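Local structure of packaging enzyme P4 (Pseudomonas phage phi13, 4BLP) at residues Leu82-Val90 against Ala200-Tyr208. The protein is the packaging NTPase of a dsRNA bacteriophage, a hexameric RecA-like helicase that probably uses nucleotide hydrolysis to drive RNA into the viral procapsid. Numbering follows the deposited sequence.
Sequences LSTLAAALV and ALLLATADY
L82 reaches with CD1 over the carbonyl of L201 (CD1 to C, 3.8 Å), opening a helix-helix contact with one knob-into-hole seat between helix 79-91 and helix 193-205, whose short segments cross at -59° with axes 8.8 Å apart. Helix 193-205 packs beside strands 170-173 and 210-213 of the central sheet of the RecA-like P-loop NTPase fold. The knob is L202, seated among L82, L85, A86 and L89. Its CD2 presses on CB of L85 (3.6 Å) and on the backbone N of A86. The small A86 side chain lets the backbones come close, with CA of A86 and CA of L202 5.1 Å apart, and its CB meets CG2 of T205 at a tight 3.4 Å. The T205 hydroxyl turns back to its own helix, OG1 donating to O of L201 at 2.7 Å; T205 N reaches the same oxygen from the other face of the carbonyl plane. With chi1 at 172°, L89 swings CG away from its backbone N, which carries CD2 to CB of A206 (3.7 Å), while F99 of helix 95-101 touches both L89 and L203. V90 closes the row, CG2 against A206, where a Schellman motif with D207 at positive phi ends the helix. Beyond this turn, a water donates to O of L89 (2.8 Å) and hydrogen-bonds OH of Y208, lying at the edge of the tyrosine ring and in its plane.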
ATOM      1  N   LEU D  82      18.349  33.736  -0.582  1.00  9.30           N
ATOM      2  CA  LEU D  82      19.278  33.387   0.479  1.00  9.73           C
ATOM      3  C   LEU D  82      20.364  34.442   0.661  1.00 13.35           C
ATOM      4  O   LEU D  82      20.636  34.834   1.797  1.00 12.44           O
ATOM      5  CB  LEU D  82      19.927  32.014   0.198  1.00  9.70           C
ATOM      6  CG  LEU D  82      21.030  31.614   1.178  1.00 12.91           C
ATOM      7  CD1 LEU D  82      20.466  31.463   2.643  1.00 12.81           C
ATOM      8  CD2 LEU D  82      21.732  30.301   0.702  1.00 14.32           C
ATOM      9  N   SER D  83      21.052  34.823  -0.431  1.00 11.52           N
ATOM     10  CA  SER D  83      22.163  35.770  -0.292  1.00 12.03           C
ATOM     11  C   SER D  83      21.659  37.128   0.169  1.00 14.22           C
ATOM     12  O   SER D  83      22.290  37.729   1.051  1.00 15.87           O
ATOM     13  CB  SER D  83      22.957  35.874  -1.602  1.00 15.86           C
ATOM     14  OG  SER D  83      22.111  36.406  -2.600  1.00 22.65           O
ATOM     15  N   THR D  84      20.516  37.603  -0.364  1.00 13.25           N
ATOM     16  CA  THR D  84      19.959  38.913   0.010  1.00 14.45           C
ATOM     17  C   THR D  84      19.589  38.942   1.511  1.00 14.19           C
ATOM     18  O   THR D  84      19.941  39.887   2.233  1.00 14.00           O
ATOM     19  CB  THR D  84      18.689  39.226  -0.850  1.00 20.58           C
ATOM     20  OG1 THR D  84      19.119  39.394  -2.186  1.00 27.07           O
ATOM     21  CG2 THR D  84      17.988  40.555  -0.405  1.00 23.40           C
ATOM     22  N   LEU D  85      18.821  37.954   1.948  1.00 11.49           N
ATOM     23  CA  LEU D  85      18.368  37.916   3.337  1.00 11.81           C
ATOM     24  C   LEU D  85      19.519  37.601   4.290  1.00 14.59           C
ATOM     25  O   LEU D  85      19.560  38.144   5.383  1.00 13.40           O
ATOM     26  CB  LEU D  85      17.208  36.908   3.491  1.00 10.89           C
ATOM     27  CG  LEU D  85      15.876  37.339   2.801  1.00 16.83           C
ATOM     28  CD1 LEU D  85      14.797  36.253   3.007  1.00 17.67           C
ATOM     29  CD2 LEU D  85      15.325  38.573   3.474  1.00 22.33           C
ATOM     30  N   ALA D  86      20.490  36.760   3.872  1.00 11.43           N
ATOM     31  CA  ALA D  86      21.627  36.517   4.775  1.00 12.55           C
ATOM     32  C   ALA D  86      22.428  37.813   4.994  1.00 15.13           C
ATOM     33  O   ALA D  86      22.930  38.042   6.088  1.00 13.19           O
ATOM     34  CB  ALA D  86      22.530  35.445   4.210  1.00 14.02           C
ATOM     35  N   ALA D  87      22.579  38.646   3.939  1.00 12.54           N
ATOM     36  CA  ALA D  87      23.325  39.919   4.078  1.00 13.40           C
ATOM     37  C   ALA D  87      22.578  40.842   5.060  1.00 16.74           C
ATOM     38  O   ALA D  87      23.200  41.534   5.892  1.00 15.98           O
ATOM     39  CB  ALA D  87      23.473  40.593   2.716  1.00 14.24           C
ATOM     40  N   ALA D  88      21.228  40.845   4.959  1.00 12.28           N
ATOM     41  CA  ALA D  88      20.386  41.618   5.878  1.00 13.20           C
ATOM     42  C   ALA D  88      20.571  41.083   7.328  1.00 16.27           C
ATOM     43  O   ALA D  88      20.700  41.874   8.246  1.00 14.91           O
ATOM     44  CB  ALA D  88      18.920  41.533   5.446  1.00 14.23           C
ATOM     45  N   LEU D  89      20.668  39.754   7.515  1.00 12.51           N
ATOM     46  CA  LEU D  89      20.863  39.174   8.847  1.00 11.23           C
ATOM     47  C   LEU D  89      22.238  39.572   9.422  1.00 14.45           C
ATOM     48  O   LEU D  89      22.332  39.938  10.607  1.00 12.56           O
ATOM     49  CB  LEU D  89      20.732  37.653   8.759  1.00 10.09           C
ATOM     50  CG  LEU D  89      21.089  36.829  10.004  1.00 12.17           C
ATOM     51  CD1 LEU D  89      20.200  37.248  11.231  1.00 11.39           C
ATOM     52  CD2 LEU D  89      20.925  35.323   9.693  1.00 11.21           C
ATOM     53  N   VAL D  90      23.302  39.528   8.569  1.00 11.66           N
ATOM     54  CA  VAL D  90      24.659  39.957   8.987  1.00 12.91           C
ATOM     55  C   VAL D  90      24.607  41.434   9.470  1.00 18.04           C
ATOM     56  O   VAL D  90      25.236  41.807  10.463  1.00 17.31           O
ATOM     57  CB  VAL D  90      25.679  39.791   7.812  1.00 16.31           C
ATOM     58  CG1 VAL D  90      27.007  40.508   8.093  1.00 17.87           C
ATOM     59  CG2 VAL D  90      25.931  38.325   7.514  1.00 15.99           C
ATOM     60  N   ALA D 200      18.438  27.596   8.982  1.00  8.39           N
ATOM     61  CA  ALA D 200      19.797  27.019   9.054  1.00  8.44           C
ATOM     62  C   ALA D 200      20.713  27.609   7.993  1.00  9.84           C
ATOM     63  O   ALA D 200      21.850  28.012   8.308  1.00  9.29           O
ATOM     64  CB  ALA D 200      19.728  25.492   8.900  1.00  8.17           C
ATOM     65  N   LEU D 201      20.254  27.632   6.731  1.00  9.07           N
ATOM     66  CA  LEU D 201      21.084  28.171   5.631  1.00  8.90           C
ATOM     67  C   LEU D 201      21.363  29.658   5.830  1.00 10.85           C
ATOM     68  O   LEU D 201      22.470  30.114   5.542  1.00 10.32           O
ATOM     69  CB  LEU D 201      20.403  27.940   4.273  1.00  8.50           C
ATOM     70  CG  LEU D 201      20.294  26.434   3.903  1.00  9.37           C
ATOM     71  CD1 LEU D 201      19.524  26.269   2.579  1.00  9.93           C
ATOM     72  CD2 LEU D 201      21.741  25.819   3.776  1.00  9.80           C
ATOM     73  N   LEU D 202      20.365  30.424   6.305  1.00  9.46           N
ATOM     74  CA  LEU D 202      20.585  31.863   6.551  1.00  8.73           C
ATOM     75  C   LEU D 202      21.642  32.095   7.633  1.00 11.30           C
ATOM     76  O   LEU D 202      22.575  32.896   7.435  1.00 11.61           O
ATOM     77  CB  LEU D 202      19.257  32.545   6.931  1.00  8.51           C
ATOM     78  CG  LEU D 202      18.324  32.806   5.740  1.00  9.33           C
ATOM     79  CD1 LEU D 202      16.842  33.013   6.253  1.00  9.99           C
ATOM     80  CD2 LEU D 202      18.790  34.029   4.974  1.00  9.24           C
ATOM     81  N   LEU D 203      21.523  31.402   8.754  1.00  9.77           N
ATOM     82  CA  LEU D 203      22.480  31.524   9.851  1.00  9.48           C
ATOM     83  C   LEU D 203      23.882  31.080   9.426  1.00 11.60           C
ATOM     84  O   LEU D 203      24.835  31.778   9.693  1.00 11.72           O
ATOM     85  CB  LEU D 203      22.015  30.679  11.036  1.00  9.11           C
ATOM     86  CG  LEU D 203      20.839  31.285  11.813  1.00 10.59           C
ATOM     87  CD1 LEU D 203      20.206  30.229  12.655  1.00 11.51           C
ATOM     88  CD2 LEU D 203      21.290  32.530  12.676  1.00 12.45           C
ATOM     89  N   ALA D 204      24.004  29.944   8.730  1.00  9.66           N
ATOM     90  CA  ALA D 204      25.325  29.463   8.296  1.00 10.10           C
ATOM     91  C   ALA D 204      25.948  30.426   7.274  1.00 12.74           C
ATOM     92  O   ALA D 204      27.156  30.720   7.340  1.00 12.80           O
ATOM     93  CB  ALA D 204      25.190  28.055   7.715  1.00 10.66           C
ATOM     94  N   THR D 205      25.127  30.964   6.353  1.00 10.11           N
ATOM     95  CA  THR D 205      25.614  31.922   5.342  1.00  9.84           C
ATOM     96  C   THR D 205      26.101  33.197   6.050  1.00 15.59           C
ATOM     97  O   THR D 205      27.088  33.827   5.592  1.00 13.84           O
ATOM     98  CB  THR D 205      24.512  32.198   4.295  1.00 12.35           C
ATOM     99  OG1 THR D 205      24.221  30.952   3.627  1.00 12.21           O
ATOM    100  CG2 THR D 205      24.931  33.226   3.220  1.00  9.97           C
ATOM    101  N   ALA D 206      25.414  33.560   7.174  1.00 13.07           N
ATOM    102  CA  ALA D 206      25.766  34.730   8.017  1.00 13.26           C
ATOM    103  C   ALA D 206      26.904  34.431   8.992  1.00 17.90           C
ATOM    104  O   ALA D 206      27.149  35.219   9.921  1.00 18.75           O
ATOM    105  CB  ALA D 206      24.536  35.206   8.774  1.00 13.15           C
ATOM    106  N   ASP D 207      27.602  33.307   8.778  1.00 14.67           N
ATOM    107  CA  ASP D 207      28.813  32.872   9.494  1.00 15.57           C
ATOM    108  C   ASP D 207      28.574  32.461  10.959  1.00 18.42           C
ATOM    109  O   ASP D 207      29.491  32.561  11.784  1.00 18.18           O
ATOM    110  CB  ASP D 207      29.935  33.953   9.439  1.00 19.76           C
ATOM    111  CG  ASP D 207      31.340  33.388   9.627  1.00 38.47           C
ATOM    112  OD1 ASP D 207      31.552  32.183   9.318  1.00 39.57           O
ATOM    113  OD2 ASP D 207      32.211  34.126  10.134  1.00 46.74           O
ATOM    114  N   TYR D 208      27.359  31.973  11.276  1.00 13.12           N
ATOM    115  CA  TYR D 208      27.081  31.393  12.582  1.00 11.11           C
ATOM    116  C   TYR D 208      27.436  29.918  12.559  1.00 13.42           C
ATOM    117  O   TYR D 208      27.149  29.232  11.570  1.00 12.60           O
ATOM    118  CB  TYR D 208      25.579  31.503  12.932  1.00 12.02           C
ATOM    119  CG  TYR D 208      25.115  32.880  13.301  1.00 14.90           C
ATOM    120  CD1 TYR D 208      24.822  33.825  12.322  1.00 17.09           C
ATOM    121  CD2 TYR D 208      24.919  33.231  14.626  1.00 18.33           C
ATOM    122  CE1 TYR D 208      24.418  35.117  12.659  1.00 20.16           C
ATOM    123  CE2 TYR D 208      24.486  34.510  14.977  1.00 20.80           C
ATOM    124  CZ  TYR D 208      24.271  35.461  13.990  1.00 22.93           C
ATOM    125  OH  TYR D 208      23.813  36.714  14.328  1.00 23.41           O
TER
HETATM  126  O   HOH W   1      23.953  38.556  12.462  1.00 26.65           O